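Local coordinates for protein trichothecene 3-O-acetyltransferase (Gibberella zeae, PDB 2RKT) that catalyses transfer of the acetyl group of acetyl-CoA to the 3-hydroxyl of trichothecene mycotoxins such as deoxynivalenol and T-2, at residues Val82-Val87 with Val137-Leu142; Leu171-Cys176 with Asp388-Leu393; Ile24-Pro29 with Val384-Tyr389; Ser51-Trp56 with Glu184-Met189. All blocks are in the same frame, centred on the assembly; numbering follows the deposited sequence.

Contact 1: residues Val82-Val87 with Val137-Leu142; sequences VPRVVV and VILLQL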
loop_
_atom_site.group_PDB
_atom_site.type_symbol
_atom_site.label_atom_id
_atom_site.label_comp_id
_atom_site.label_asym_id
_atom_site.label_seq_id
_atom_site.Cartn_x
_atom_site.Cartn_y
_atom_site.Cartn_z
ATOM N N VAL A 82 -3.018 17.050 17.874
ATOM C CA VAL A 82 -3.771 16.451 16.782
ATOM C C VAL A 82 -2.752 15.994 15.741
ATOM O O VAL A 82 -1.598 16.455 15.773
ATOM C CB VAL A 82 -4.805 17.445 16.190
ATOM C CG1 VAL A 82 -5.987 17.677 17.195
ATOM C CG2 VAL A 82 -4.105 18.797 15.778
ATOM N N PRO A 83 -3.155 15.105 14.815
ATOM C CA PRO A 83 -2.267 14.853 13.656
ATOM C C PRO A 83 -2.184 16.144 12.837
ATOM O O PRO A 83 -3.182 16.878 12.733
ATOM C CB PRO A 83 -3.030 13.795 12.867
ATOM C CG PRO A 83 -3.965 13.193 13.909
ATOM C CD PRO A 83 -4.412 14.335 14.694
ATOM N N ARG A 84 -1.012 16.412 12.272
ATOM C CA ARG A 84 -0.746 17.603 11.448
ATOM C C ARG A 84 -1.432 17.497 10.063
ATOM O O ARG A 84 -1.217 16.479 9.349
ATOM C CB ARG A 84 0.777 17.732 11.207
ATOM C CG ARG A 84 1.687 17.702 12.456
ATOM C CD ARG A 84 3.188 17.750 12.101
ATOM N NE ARG A 84 4.007 18.360 13.158
ATOM C CZ ARG A 84 5.333 18.535 13.109
ATOM N NH1 ARG A 84 6.031 18.134 12.054
ATOM N NH2 ARG A 84 5.965 19.103 14.130
ATOM N N VAL A 85 -2.191 18.531 9.669
ATOM C CA VAL A 85 -2.612 18.739 8.277
ATOM C C VAL A 85 -1.801 19.909 7.739
ATOM O O VAL A 85 -1.729 20.954 8.390
ATOM C CB VAL A 85 -4.065 19.234 8.099
ATOM C CG1 VAL A 85 -4.580 18.840 6.693
ATOM C CG2 VAL A 85 -4.953 18.767 9.192
ATOM N N VAL A 86 -1.208 19.739 6.568
ATOM C CA VAL A 86 -0.599 20.839 5.820
ATOM C C VAL A 86 -1.652 21.243 4.818
ATOM O O VAL A 86 -2.243 20.383 4.161
ATOM C CB VAL A 86 0.629 20.356 5.017
ATOM C CG1 VAL A 86 1.262 21.510 4.182
ATOM C CG2 VAL A 86 1.642 19.702 5.926
ATOM N N VAL A 87 -1.903 22.533 4.704
ATOM C CA VAL A 87 -2.728 23.056 3.626
ATOM C C VAL A 87 -1.788 23.691 2.575
ATOM O O VAL A 87 -1.048 24.620 2.881
ATOM C CB VAL A 87 -3.780 24.067 4.126
ATOM C CG1 VAL A 87 -4.483 24.752 2.969
ATOM C CG2 VAL A 87 -4.789 23.375 5.055
ATOM N N VAL A 137 2.740 9.109 13.307
ATOM C CA VAL A 137 1.905 8.007 12.927
ATOM C C VAL A 137 1.190 8.275 11.585
ATOM O O VAL A 137 1.161 7.425 10.693
ATOM C CB VAL A 137 0.890 7.697 14.095
ATOM C CG1 VAL A 137 -0.361 6.911 13.595
ATOM C CG2 VAL A 137 1.612 6.955 15.214
ATOM N N ILE A 138 0.612 9.454 11.475
ATOM C CA ILE A 138 -0.160 9.808 10.336
ATOM C C ILE A 138 0.156 11.247 10.031
ATOM O O ILE A 138 0.425 12.003 10.940
ATOM C CB ILE A 138 -1.636 9.471 10.655
ATOM C CG1 ILE A 138 -2.259 8.675 9.544
ATOM C CG2 ILE A 138 -2.465 10.609 11.170
ATOM C CD1 ILE A 138 -2.919 7.506 10.123
ATOM N N LEU A 139 0.235 11.601 8.744
ATOM C CA LEU A 139 0.406 12.985 8.278
ATOM C C LEU A 139 -0.622 13.213 7.167
ATOM O O LEU A 139 -0.880 12.316 6.400
ATOM C CB LEU A 139 1.838 13.238 7.741
ATOM C CG LEU A 139 3.048 13.295 8.689
ATOM C CD1 LEU A 139 4.375 13.494 7.942
ATOM C CD2 LEU A 139 2.899 14.405 9.708
ATOM N N LEU A 140 -1.247 14.390 7.104
ATOM C CA LEU A 140 -2.261 14.685 6.106
ATOM C C LEU A 140 -1.891 15.948 5.333
ATOM O O LEU A 140 -1.139 16.788 5.857
ATOM C CB LEU A 140 -3.633 14.885 6.766
ATOM C CG LEU A 140 -3.904 13.607 7.584
ATOM C CD1 LEU A 140 -3.978 13.877 9.087
ATOM C CD2 LEU A 140 -5.028 12.801 7.004
ATOM N N GLN A 141 -2.368 16.047 4.088
ATOM C CA GLN A 141 -2.193 17.261 3.285
ATOM C C GLN A 141 -3.432 17.523 2.472
ATOM O O GLN A 141 -3.917 16.635 1.768
ATOM C CB GLN A 141 -0.947 17.185 2.383
ATOM C CG GLN A 141 -0.547 18.509 1.709
ATOM C CD GLN A 141 0.923 18.513 1.373
ATOM O OE1 GLN A 141 1.764 18.248 2.234
ATOM N NE2 GLN A 141 1.249 18.766 0.101
ATOM N N LEU A 142 -3.934 18.756 2.585
ATOM C CA LEU A 142 -5.041 19.249 1.770
ATOM C C LEU A 142 -4.447 20.185 0.716
ATOM O O LEU A 142 -3.879 21.237 1.037
ATOM C CB LEU A 142 -6.045 20.015 2.659
ATOM C CG LEU A 142 -6.809 19.201 3.718
ATOM C CD1 LEU A 142 -7.585 20.175 4.609
ATOM C CD2 LEU A 142 -7.806 18.192 3.103
HETATM O O HOH W 1 0.892 14.151 12.658
HETATM O O HOH W 2 1.051 16.851 7.585
#

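Contact 2: residues Leu171-Cys176 with Asp388-Leu393; sequences LLSKAC and DYDFGL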
loop_
_atom_site.group_PDB
_atom_site.type_symbol
_atom_site.label_atom_id
_atom_site.label_comp_id
_atom_site.label_asym_id
_atom_site.label_seq_id
_atom_site.Cartn_x
_atom_site.Cartn_y
_atom_site.Cartn_z
ATOM N N LEU A 171 -12.321 5.954 9.953
ATOM C CA LEU A 171 -12.775 6.537 11.226
ATOM C C LEU A 171 -12.644 8.060 11.200
ATOM O O LEU A 171 -13.455 8.781 11.820
ATOM C CB LEU A 171 -11.988 5.988 12.408
ATOM C CG LEU A 171 -12.364 4.633 12.952
ATOM C CD1 LEU A 171 -11.900 4.447 14.428
ATOM C CD2 LEU A 171 -13.882 4.394 12.812
ATOM N N LEU A 172 -11.644 8.552 10.461
ATOM C CA LEU A 172 -11.434 9.971 10.366
ATOM C C LEU A 172 -12.591 10.600 9.626
ATOM O O LEU A 172 -13.123 11.622 10.059
ATOM C CB LEU A 172 -10.087 10.313 9.672
ATOM C CG LEU A 172 -9.874 11.816 9.365
ATOM C CD1 LEU A 172 -10.065 12.709 10.594
ATOM C CD2 LEU A 172 -8.458 12.014 8.781
ATOM N N SER A 173 -12.983 9.972 8.523
ATOM C CA SER A 173 -14.096 10.406 7.709
ATOM C C SER A 173 -15.408 10.450 8.513
ATOM O O SER A 173 -16.082 11.469 8.525
ATOM C CB SER A 173 -14.255 9.541 6.436
ATOM O OG SER A 173 -15.279 10.062 5.607
ATOM N N LYS A 174 -15.772 9.327 9.123
ATOM C CA LYS A 174 -16.824 9.317 10.168
ATOM C C LYS A 174 -16.772 10.510 11.165
ATOM O O LYS A 174 -17.795 11.183 11.397
ATOM C CB LYS A 174 -16.766 7.979 10.946
ATOM C CG LYS A 174 -17.044 6.763 10.031
ATOM C CD LYS A 174 -17.454 5.570 10.882
ATOM N N ALA A 175 -15.609 10.701 11.798
ATOM C CA ALA A 175 -15.337 11.868 12.691
ATOM C C ALA A 175 -15.699 13.221 12.072
ATOM O O ALA A 175 -16.433 14.023 12.670
ATOM C CB ALA A 175 -13.864 11.848 13.198
ATOM N N CYS A 176 -15.176 13.481 10.880
ATOM C CA CYS A 176 -15.464 14.714 10.153
ATOM C C CYS A 176 -16.929 14.871 9.781
ATOM O O CYS A 176 -17.434 15.996 9.675
ATOM C CB CYS A 176 -14.667 14.689 8.831
ATOM S SG CYS A 176 -12.907 14.839 8.974
ATOM N N ASP A 388 -15.636 5.414 -0.630
ATOM C CA ASP A 388 -16.818 5.908 0.090
ATOM C C ASP A 388 -16.602 7.143 0.992
ATOM O O ASP A 388 -17.566 7.648 1.597
ATOM C CB ASP A 388 -17.430 4.784 0.921
ATOM C CG ASP A 388 -18.877 5.081 1.331
ATOM O OD1 ASP A 388 -19.681 5.541 0.461
ATOM O OD2 ASP A 388 -19.178 4.819 2.527
ATOM N N TYR A 389 -15.357 7.608 1.137
ATOM C CA TYR A 389 -15.109 8.638 2.148
ATOM C C TYR A 389 -15.256 10.051 1.633
ATOM O O TYR A 389 -14.533 10.470 0.723
ATOM C CB TYR A 389 -13.784 8.433 2.871
ATOM C CG TYR A 389 -13.528 7.016 3.275
ATOM C CD1 TYR A 389 -12.204 6.533 3.350
ATOM C CD2 TYR A 389 -14.581 6.152 3.623
ATOM C CE1 TYR A 389 -11.933 5.225 3.723
ATOM C CE2 TYR A 389 -14.318 4.807 3.923
ATOM C CZ TYR A 389 -12.983 4.364 3.997
ATOM O OH TYR A 389 -12.684 3.045 4.287
ATOM N N ASP A 390 -16.214 10.770 2.203
ATOM C CA ASP A 390 -16.456 12.184 1.850
ATOM C C ASP A 390 -15.912 13.164 2.929
ATOM O O ASP A 390 -15.756 14.351 2.654
ATOM C CB ASP A 390 -17.949 12.414 1.553
ATOM C CG ASP A 390 -18.859 11.890 2.669
ATOM O OD1 ASP A 390 -18.594 12.190 3.864
ATOM O OD2 ASP A 390 -19.836 11.144 2.349
ATOM N N PHE A 391 -15.622 12.651 4.137
ATOM C CA PHE A 391 -15.095 13.484 5.252
ATOM C C PHE A 391 -16.033 14.655 5.598
ATOM O O PHE A 391 -15.585 15.671 6.108
ATOM C CB PHE A 391 -13.655 13.998 5.006
ATOM C CG PHE A 391 -12.645 12.888 4.752
ATOM C CD1 PHE A 391 -12.398 12.468 3.461
ATOM C CD2 PHE A 391 -11.952 12.284 5.795
ATOM C CE1 PHE A 391 -11.503 11.427 3.185
ATOM C CE2 PHE A 391 -11.033 11.236 5.537
ATOM C CZ PHE A 391 -10.826 10.812 4.229
ATOM N N GLY A 392 -17.326 14.493 5.339
ATOM C CA GLY A 392 -18.308 15.561 5.639
ATOM C C GLY A 392 -18.009 16.870 4.919
ATOM O O GLY A 392 -18.505 17.917 5.326
ATOM N N LEU A 393 -17.225 16.817 3.831
ATOM C CA LEU A 393 -16.773 18.063 3.104
ATOM C C LEU A 393 -17.766 18.725 2.159
ATOM O O LEU A 393 -17.561 19.897 1.729
ATOM C CB LEU A 393 -15.427 17.837 2.397
ATOM C CG LEU A 393 -14.218 17.409 3.259
ATOM C CD1 LEU A 393 -12.947 17.261 2.436
ATOM C CD2 LEU A 393 -13.932 18.370 4.420
#

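Contact 3: residues Ile24-Pro29 with Val384-Tyr389; sequences ISLLYP and VGLWDY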
loop_
_atom_site.group_PDB
_atom_site.type_symbol
_atom_site.label_atom_id
_atom_site.label_comp_id
_atom_site.label_asym_id
_atom_site.label_seq_id
_atom_site.Cartn_x
_atom_site.Cartn_y
_atom_site.Cartn_z
ATOM N N ILE A 24 -1.545 7.788 0.021
ATOM C CA ILE A 24 -2.695 7.595 -0.831
ATOM C C ILE A 24 -3.404 8.940 -1.023
ATOM O O ILE A 24 -3.537 9.704 -0.061
ATOM C CB ILE A 24 -3.652 6.524 -0.210
ATOM C CG1 ILE A 24 -4.759 6.163 -1.169
ATOM C CG2 ILE A 24 -4.230 7.014 1.179
ATOM C CD1 ILE A 24 -4.262 5.376 -2.441
ATOM N N SER A 25 -3.941 9.194 -2.224
ATOM C CA SER A 25 -4.559 10.468 -2.505
ATOM C C SER A 25 -5.982 10.339 -3.011
ATOM O O SER A 25 -6.301 9.441 -3.811
ATOM C CB SER A 25 -3.722 11.284 -3.509
ATOM O OG SER A 25 -2.416 11.492 -2.998
ATOM N N LEU A 26 -6.822 11.262 -2.551
ATOM C CA LEU A 26 -8.230 11.303 -2.926
ATOM C C LEU A 26 -8.470 12.657 -3.550
ATOM O O LEU A 26 -8.183 13.702 -2.952
ATOM C CB LEU A 26 -9.141 11.110 -1.704
ATOM C CG LEU A 26 -9.330 9.637 -1.225
ATOM C CD1 LEU A 26 -8.096 8.932 -0.829
ATOM C CD2 LEU A 26 -10.273 9.447 -0.097
ATOM N N LEU A 27 -8.982 12.628 -4.770
ATOM C CA LEU A 27 -9.317 13.841 -5.512
ATOM C C LEU A 27 -10.806 14.113 -5.453
ATOM O O LEU A 27 -11.629 13.225 -5.734
ATOM C CB LEU A 27 -8.857 13.726 -6.991
ATOM C CG LEU A 27 -9.357 14.874 -7.909
ATOM C CD1 LEU A 27 -8.508 16.137 -7.710
ATOM C CD2 LEU A 27 -9.278 14.435 -9.351
ATOM N N TYR A 28 -11.153 15.360 -5.124
ATOM C CA TYR A 28 -12.536 15.840 -5.123
ATOM C C TYR A 28 -12.695 17.086 -5.969
ATOM O O TYR A 28 -11.825 17.967 -5.950
ATOM C CB TYR A 28 -12.986 16.222 -3.694
ATOM C CG TYR A 28 -12.899 15.114 -2.685
ATOM C CD1 TYR A 28 -13.994 14.273 -2.448
ATOM C CD2 TYR A 28 -11.716 14.863 -2.005
ATOM C CE1 TYR A 28 -13.918 13.251 -1.509
ATOM C CE2 TYR A 28 -11.631 13.842 -1.065
ATOM C CZ TYR A 28 -12.732 13.047 -0.822
ATOM O OH TYR A 28 -12.628 12.033 0.111
ATOM N N PRO A 29 -13.842 17.208 -6.674
ATOM C CA PRO A 29 -14.119 18.464 -7.361
ATOM C C PRO A 29 -14.563 19.519 -6.345
ATOM O O PRO A 29 -15.133 19.169 -5.317
ATOM C CB PRO A 29 -15.257 18.085 -8.323
ATOM C CG PRO A 29 -16.019 17.031 -7.609
ATOM C CD PRO A 29 -14.918 16.220 -6.881
ATOM N N VAL A 384 -10.070 -2.163 -0.244
ATOM C CA VAL A 384 -10.218 -1.127 0.776
ATOM C C VAL A 384 -11.373 -0.165 0.415
ATOM O O VAL A 384 -11.841 -0.088 -0.746
ATOM C CB VAL A 384 -8.881 -0.384 1.109
ATOM C CG1 VAL A 384 -7.721 -1.409 1.491
ATOM C CG2 VAL A 384 -8.492 0.516 -0.016
ATOM N N GLY A 385 -11.813 0.590 1.407
ATOM C CA GLY A 385 -13.105 1.249 1.301
ATOM C C GLY A 385 -13.029 2.723 0.954
ATOM O O GLY A 385 -14.058 3.408 1.049
ATOM N N LEU A 386 -11.854 3.186 0.517
ATOM C CA LEU A 386 -11.577 4.621 0.257
ATOM C C LEU A 386 -12.560 5.397 -0.679
ATOM O O LEU A 386 -12.787 6.616 -0.482
ATOM C CB LEU A 386 -10.140 4.814 -0.261
ATOM C CG LEU A 386 -8.981 4.484 0.685
ATOM C CD1 LEU A 386 -7.671 4.253 -0.118
ATOM C CD2 LEU A 386 -8.816 5.542 1.819
ATOM N N TRP A 387 -13.166 4.696 -1.656
ATOM C CA TRP A 387 -14.114 5.342 -2.546
ATOM C C TRP A 387 -15.379 5.859 -1.862
ATOM O O TRP A 387 -16.145 6.619 -2.469
ATOM C CB TRP A 387 -14.492 4.458 -3.758
ATOM C CG TRP A 387 -13.377 4.300 -4.801
ATOM C CD1 TRP A 387 -12.431 3.316 -4.827
ATOM C CD2 TRP A 387 -13.122 5.129 -5.944
ATOM N NE1 TRP A 387 -11.616 3.471 -5.933
ATOM C CE2 TRP A 387 -12.021 4.576 -6.628
ATOM C CE3 TRP A 387 -13.739 6.275 -6.473
ATOM C CZ2 TRP A 387 -11.484 5.145 -7.780
ATOM C CZ3 TRP A 387 -13.219 6.827 -7.628
ATOM C CH2 TRP A 387 -12.104 6.254 -8.278
ATOM N N ASP A 388 -15.636 5.414 -0.630
ATOM C CA ASP A 388 -16.818 5.908 0.090
ATOM C C ASP A 388 -16.602 7.143 0.992
ATOM O O ASP A 388 -17.566 7.648 1.597
ATOM C CB ASP A 388 -17.430 4.784 0.921
ATOM C CG ASP A 388 -18.877 5.081 1.331
ATOM O OD1 ASP A 388 -19.681 5.541 0.461
ATOM O OD2 ASP A 388 -19.178 4.819 2.527
ATOM N N TYR A 389 -15.357 7.608 1.137
ATOM C CA TYR A 389 -15.109 8.638 2.148
ATOM C C TYR A 389 -15.256 10.051 1.633
ATOM O O TYR A 389 -14.533 10.470 0.723
ATOM C CB TYR A 389 -13.784 8.433 2.871
ATOM C CG TYR A 389 -13.528 7.016 3.275
ATOM C CD1 TYR A 389 -12.204 6.533 3.350
ATOM C CD2 TYR A 389 -14.581 6.152 3.623
ATOM C CE1 TYR A 389 -11.933 5.225 3.723
ATOM C CE2 TYR A 389 -14.318 4.807 3.923
ATOM C CZ TYR A 389 -12.983 4.364 3.997
ATOM O OH TYR A 389 -12.684 3.045 4.287
#

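Contact 4: residues Ser51-Trp56 with Glu184-Met189; sequences SEAVPW and EEMTAM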
loop_
_atom_site.group_PDB
_atom_site.type_symbol
_atom_site.label_atom_id
_atom_site.label_comp_id
_atom_site.label_asym_id
_atom_site.label_seq_id
_atom_site.Cartn_x
_atom_site.Cartn_y
_atom_site.Cartn_z
ATOM N N SER A 51 -8.740 12.456 17.294
ATOM C CA SER A 51 -7.632 12.483 18.291
ATOM C C SER A 51 -8.159 12.464 19.716
ATOM O O SER A 51 -7.543 11.894 20.606
ATOM C CB SER A 51 -6.838 13.785 18.204
ATOM O OG SER A 51 -6.370 14.057 16.919
ATOM N N GLU A 52 -9.268 13.157 19.956
ATOM C CA GLU A 52 -9.863 13.148 21.300
ATOM C C GLU A 52 -10.386 11.749 21.615
ATOM O O GLU A 52 -10.208 11.276 22.733
ATOM C CB GLU A 52 -10.901 14.283 21.453
ATOM C CG GLU A 52 -10.136 15.601 21.653
ATOM C CD GLU A 52 -10.955 16.864 21.650
ATOM O OE1 GLU A 52 -12.168 16.813 21.401
ATOM O OE2 GLU A 52 -10.329 17.917 21.867
ATOM N N ALA A 53 -10.979 11.085 20.616
ATOM C CA ALA A 53 -11.472 9.708 20.785
ATOM C C ALA A 53 -10.365 8.656 20.950
ATOM O O ALA A 53 -10.477 7.761 21.813
ATOM C CB ALA A 53 -12.432 9.318 19.634
ATOM N N VAL A 54 -9.302 8.774 20.129
ATOM C CA VAL A 54 -8.226 7.778 20.062
ATOM C C VAL A 54 -6.910 8.571 20.076
ATOM O O VAL A 54 -6.377 8.913 19.007
ATOM C CB VAL A 54 -8.331 6.898 18.748
ATOM C CG1 VAL A 54 -7.330 5.758 18.752
ATOM C CG2 VAL A 54 -9.759 6.370 18.536
ATOM N N PRO A 55 -6.468 9.002 21.281
ATOM C CA PRO A 55 -5.242 9.798 21.360
ATOM C C PRO A 55 -4.012 9.334 20.584
ATOM O O PRO A 55 -3.222 10.169 20.115
ATOM C CB PRO A 55 -4.964 9.847 22.852
ATOM C CG PRO A 55 -6.333 9.957 23.418
ATOM C CD PRO A 55 -7.155 8.963 22.595
ATOM N N TRP A 56 -3.799 8.034 20.489
ATOM C CA TRP A 56 -2.551 7.587 19.846
ATOM C C TRP A 56 -2.436 7.986 18.342
ATOM O O TRP A 56 -1.313 8.030 17.831
ATOM C CB TRP A 56 -2.293 6.082 20.079
ATOM C CG TRP A 56 -3.306 5.118 19.448
ATOM C CD1 TRP A 56 -4.315 4.414 20.108
ATOM C CD2 TRP A 56 -3.388 4.727 18.070
ATOM N NE1 TRP A 56 -5.019 3.659 19.191
ATOM C CE2 TRP A 56 -4.467 3.823 17.949
ATOM C CE3 TRP A 56 -2.635 5.044 16.914
ATOM C CZ2 TRP A 56 -4.827 3.231 16.713
ATOM C CZ3 TRP A 56 -3.024 4.503 15.708
ATOM C CH2 TRP A 56 -4.101 3.590 15.611
ATOM N N GLU A 184 -17.352 -1.444 18.796
ATOM C CA GLU A 184 -16.449 -2.387 18.156
ATOM C C GLU A 184 -15.232 -1.634 17.537
ATOM O O GLU A 184 -14.093 -2.107 17.616
ATOM C CB GLU A 184 -17.209 -3.239 17.109
ATOM C CG GLU A 184 -16.356 -4.408 16.489
ATOM C CD GLU A 184 -15.400 -3.989 15.340
ATOM O OE1 GLU A 184 -15.621 -2.950 14.692
ATOM O OE2 GLU A 184 -14.417 -4.726 15.082
ATOM N N GLU A 185 -15.492 -0.472 16.928
ATOM C CA GLU A 185 -14.426 0.360 16.336
ATOM C C GLU A 185 -13.429 0.848 17.391
ATOM O O GLU A 185 -12.214 0.835 17.149
ATOM C CB GLU A 185 -15.018 1.549 15.563
ATOM C CG GLU A 185 -15.657 1.160 14.205
ATOM C CD GLU A 185 -16.653 2.186 13.657
ATOM O OE1 GLU A 185 -16.997 3.153 14.374
ATOM O OE2 GLU A 185 -17.107 2.012 12.497
HETATM N N MSE A 186 -13.942 1.275 18.550
HETATM C CA MSE A 186 -13.120 1.782 19.649
HETATM C C MSE A 186 -12.295 0.656 20.265
HETATM O O MSE A 186 -11.133 0.836 20.689
HETATM C CB MSE A 186 -14.018 2.428 20.714
HETATM C CG MSE A 186 -14.686 3.744 20.286
HETATM SE SE MSE A 186 -13.343 5.142 19.752
HETATM C CE MSE A 186 -13.411 4.806 17.875
ATOM N N THR A 187 -12.903 -0.530 20.312
ATOM C CA THR A 187 -12.196 -1.698 20.818
ATOM C C THR A 187 -11.049 -2.074 19.885
ATOM O O THR A 187 -9.893 -2.214 20.326
ATOM C CB THR A 187 -13.192 -2.851 21.002
ATOM O OG1 THR A 187 -14.014 -2.501 22.115
ATOM C CG2 THR A 187 -12.474 -4.229 21.257
ATOM N N ALA A 188 -11.389 -2.218 18.609
ATOM C CA ALA A 188 -10.415 -2.584 17.553
ATOM C C ALA A 188 -9.239 -1.573 17.528
ATOM O O ALA A 188 -8.059 -1.970 17.403
ATOM C CB ALA A 188 -11.133 -2.699 16.165
HETATM N N MSE A 189 -9.578 -0.279 17.675
HETATM C CA MSE A 189 -8.606 0.813 17.700
HETATM C C MSE A 189 -7.714 0.734 18.934
HETATM O O MSE A 189 -6.659 1.343 18.981
HETATM C CB MSE A 189 -9.309 2.193 17.682
HETATM C CG MSE A 189 -9.891 2.550 16.353
HETATM SE SE MSE A 189 -8.494 2.950 14.953
HETATM C CE MSE A 189 -7.968 4.516 15.452
#

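Contact 1: residues Val82-Val87 with Val137-Leu142
V85 reaches obliquely across L142: its CG1 lies anti to the backbone N (chi1 -156°), and this rotation brings it to 3.7 Å from L142 CG. L140, on the same face, carries its CD1 back to P83 CB at 3.9 Å, and the proline ring itself runs alongside I138, with P83 CB 3.7 Å from I138 CG2. Small branched valines and compact leucines suit this face because helix 36-53 lies over it, L47 touching both V85 and L140. On the reverse face V86 and Q141 run alongside each other in the same direction. With CG anti to the backbone N (chi1 -169°) and the chain extended beyond, Q141 lays its amide along V86, OE1 3.7 Å from V86 CB, while NE2 is turned to N143. Between the two faces the backbones pair in parallel: L140 N gives a bond to R84 O (3.1 Å), V86 N to L140 O (3.0 Å) and L142 N to V86 O (2.8 Å). At the start of the pairing, where the strands are still farther apart, one water bridges R84 N and I138 O; a second, beside the regular bonds, donates to both R84 O and L140 O. Edge strand 85-89 thus joins strand 138-145 in the five-stranded mixed sheet, mostly from the N-terminal part of this BAHD acyltransferase.

Contact 2: residues Leu171-Cys176 with Asp388-Leu393
S173 and F391 meet through one hydrogen bond, from F391 N to S173 OG at 3.0 Å. It is somewhat bent, with an angle of 143° at the hydrogen. S173 holds OG anti to its own N (chi1 -175°), turned outward from the helix to the loop, and a serine here is small enough for the backbone to come close. Apolar packing uses the same residue's other atom: S173 CB lies over one face of the F391 ring, 3.9 Å from its centroid, in a CH-pi contact. L172 CG meets the ring at its edge, 4.0 Å from F391 CE2. C176 is fitted tightly against the loop, its CB only 3.0 Å from F391 O. The residues D390-F391-G392 begin this protein's form of the DFGWG motif of BAHD acyltransferases. They form a type I' turn to L393, in which F391 and G392 both have positive phi. At G392 that conformation suits glycine, which also has no side chain where its backbone passes C176 O. D390 OD1 accepts from G392 N at 3.0 Å, closing an Asx turn. Salt bridges bind the same carboxylate from outside, R177 at OD1 and K397 at OD2.

Contact 3: residues Ile24-Pro29 with Val384-Tyr389
Y28 donates its phenol proton to the backbone carbonyl of Y389, with Y28 OH and Y389 O 2.5 Å apart, a short separation whose exact value should not be pressed. Y389 O sits at the edge of the Y28 ring, in its plane, whereas the hydroxyl is tilted 32° from the plane of the carbonyl. Beside this bond the contact is apolar. I24 and L386 meet end to end, I24 CG1 3.6 Å from L386 CD1; I24 holds CG1 anti to its backbone N (chi1 -172°), which places it against L386. Between these two points L26 inserts its CD2 3.8 Å from L386 O.

The loop offers these groups from a short 3-10 turn, held by bonds from D388 N to G385 O (3.1 Å) and from Y389 N to L386 O (3.2 Å). The Y389 ring folds back over the same turn, with G385 O 3.1 Å above its plane, offset toward the rim. Strand 21-29 of the five-stranded mixed sheet thus meets the loop between strands 376-380 and 400-402, which packs against helix 162-176: D166 takes both Y389 OH and G385 N, R170 also bonds that hydroxyl, and I169 packs on L386 and Y389.

Strand residues facing the loop are mostly aliphatic, which suits a buried interface, and the one polar reach is made by a tyrosine long enough to span the gap. Since its partner is a main-chain oxygen, the bond reads the path of the loop rather than its side chains, and it satisfies a buried carbonyl.

Contact 4: residues Ser51-Trp56 with Glu184-Met189
A Met-aromatic contact joins the C-terminal end of helix 36-53 and the 3-10 turn after it to helix 183-190; both methionines, M186 and M189, were built as selenomethionine. The M189 selenium stands obliquely to W56, 5.2 Å from the centroid of the six-membered ring, and its terminal methyl CE comes closer, 3.6 Å from W56 CZ2. The M189 chain is bent at both chi2 and chi3, which brings CE beside both the indole and V54. V54 CG1 touches M189 CE at 3.6 Å and also lies over one face of the indole near its rim, so valine, methionine and tryptophan pack as three mutually touching groups. M186 works the other flank: its selenium is 4.0 Å from V54 CG2, with A53 CB a little farther off. Flexible, unbranched side chains can bend to follow the surface where V54 leaves helical geometry. L171 of helix 162-176 packs on both methionines, and R193 makes a cation-pi contact with W56.

The single hydrogen bond of the contact is made at the edge of the indole. The M189 carbonyl lies near the C-terminal end of helix 183-190, where carbonyls commonly lack a helical N-H partner, and a tryptophan can supply a donor while burying its large apolar surface. Its CG sits between the backbone N and the carbonyl carbon (chi1 65°), swinging the ring toward helix 183-190. W56 NE1 thus reaches M189 O at 2.8 Å, the oxygen close to the indole plane and the N-H...O angle 143°.

In the fold
Contact 3 opens first, on strand 21-29, and closes last but one, at 384-389, so its loop encloses most of the chain. Nested within it, contact 4 runs from the end of helix 36-53 to helix 183-190, and contact 1, pairing two sheet strands, is nested inside contact 4. Contact 2 begins on helix 162-176, after contact 1 has closed but before contact 4 does; it therefore crosses contact 4 and ends at 388-393, overlapping the loop used by contact 3. L171 packs on M189 where contacts 2 and 4 meet, and L140 touches L172 between contacts 1 and 2. Together they join the five-stranded mixed sheet, helices 36-53, 162-176 and 183-190, and loop 384-393.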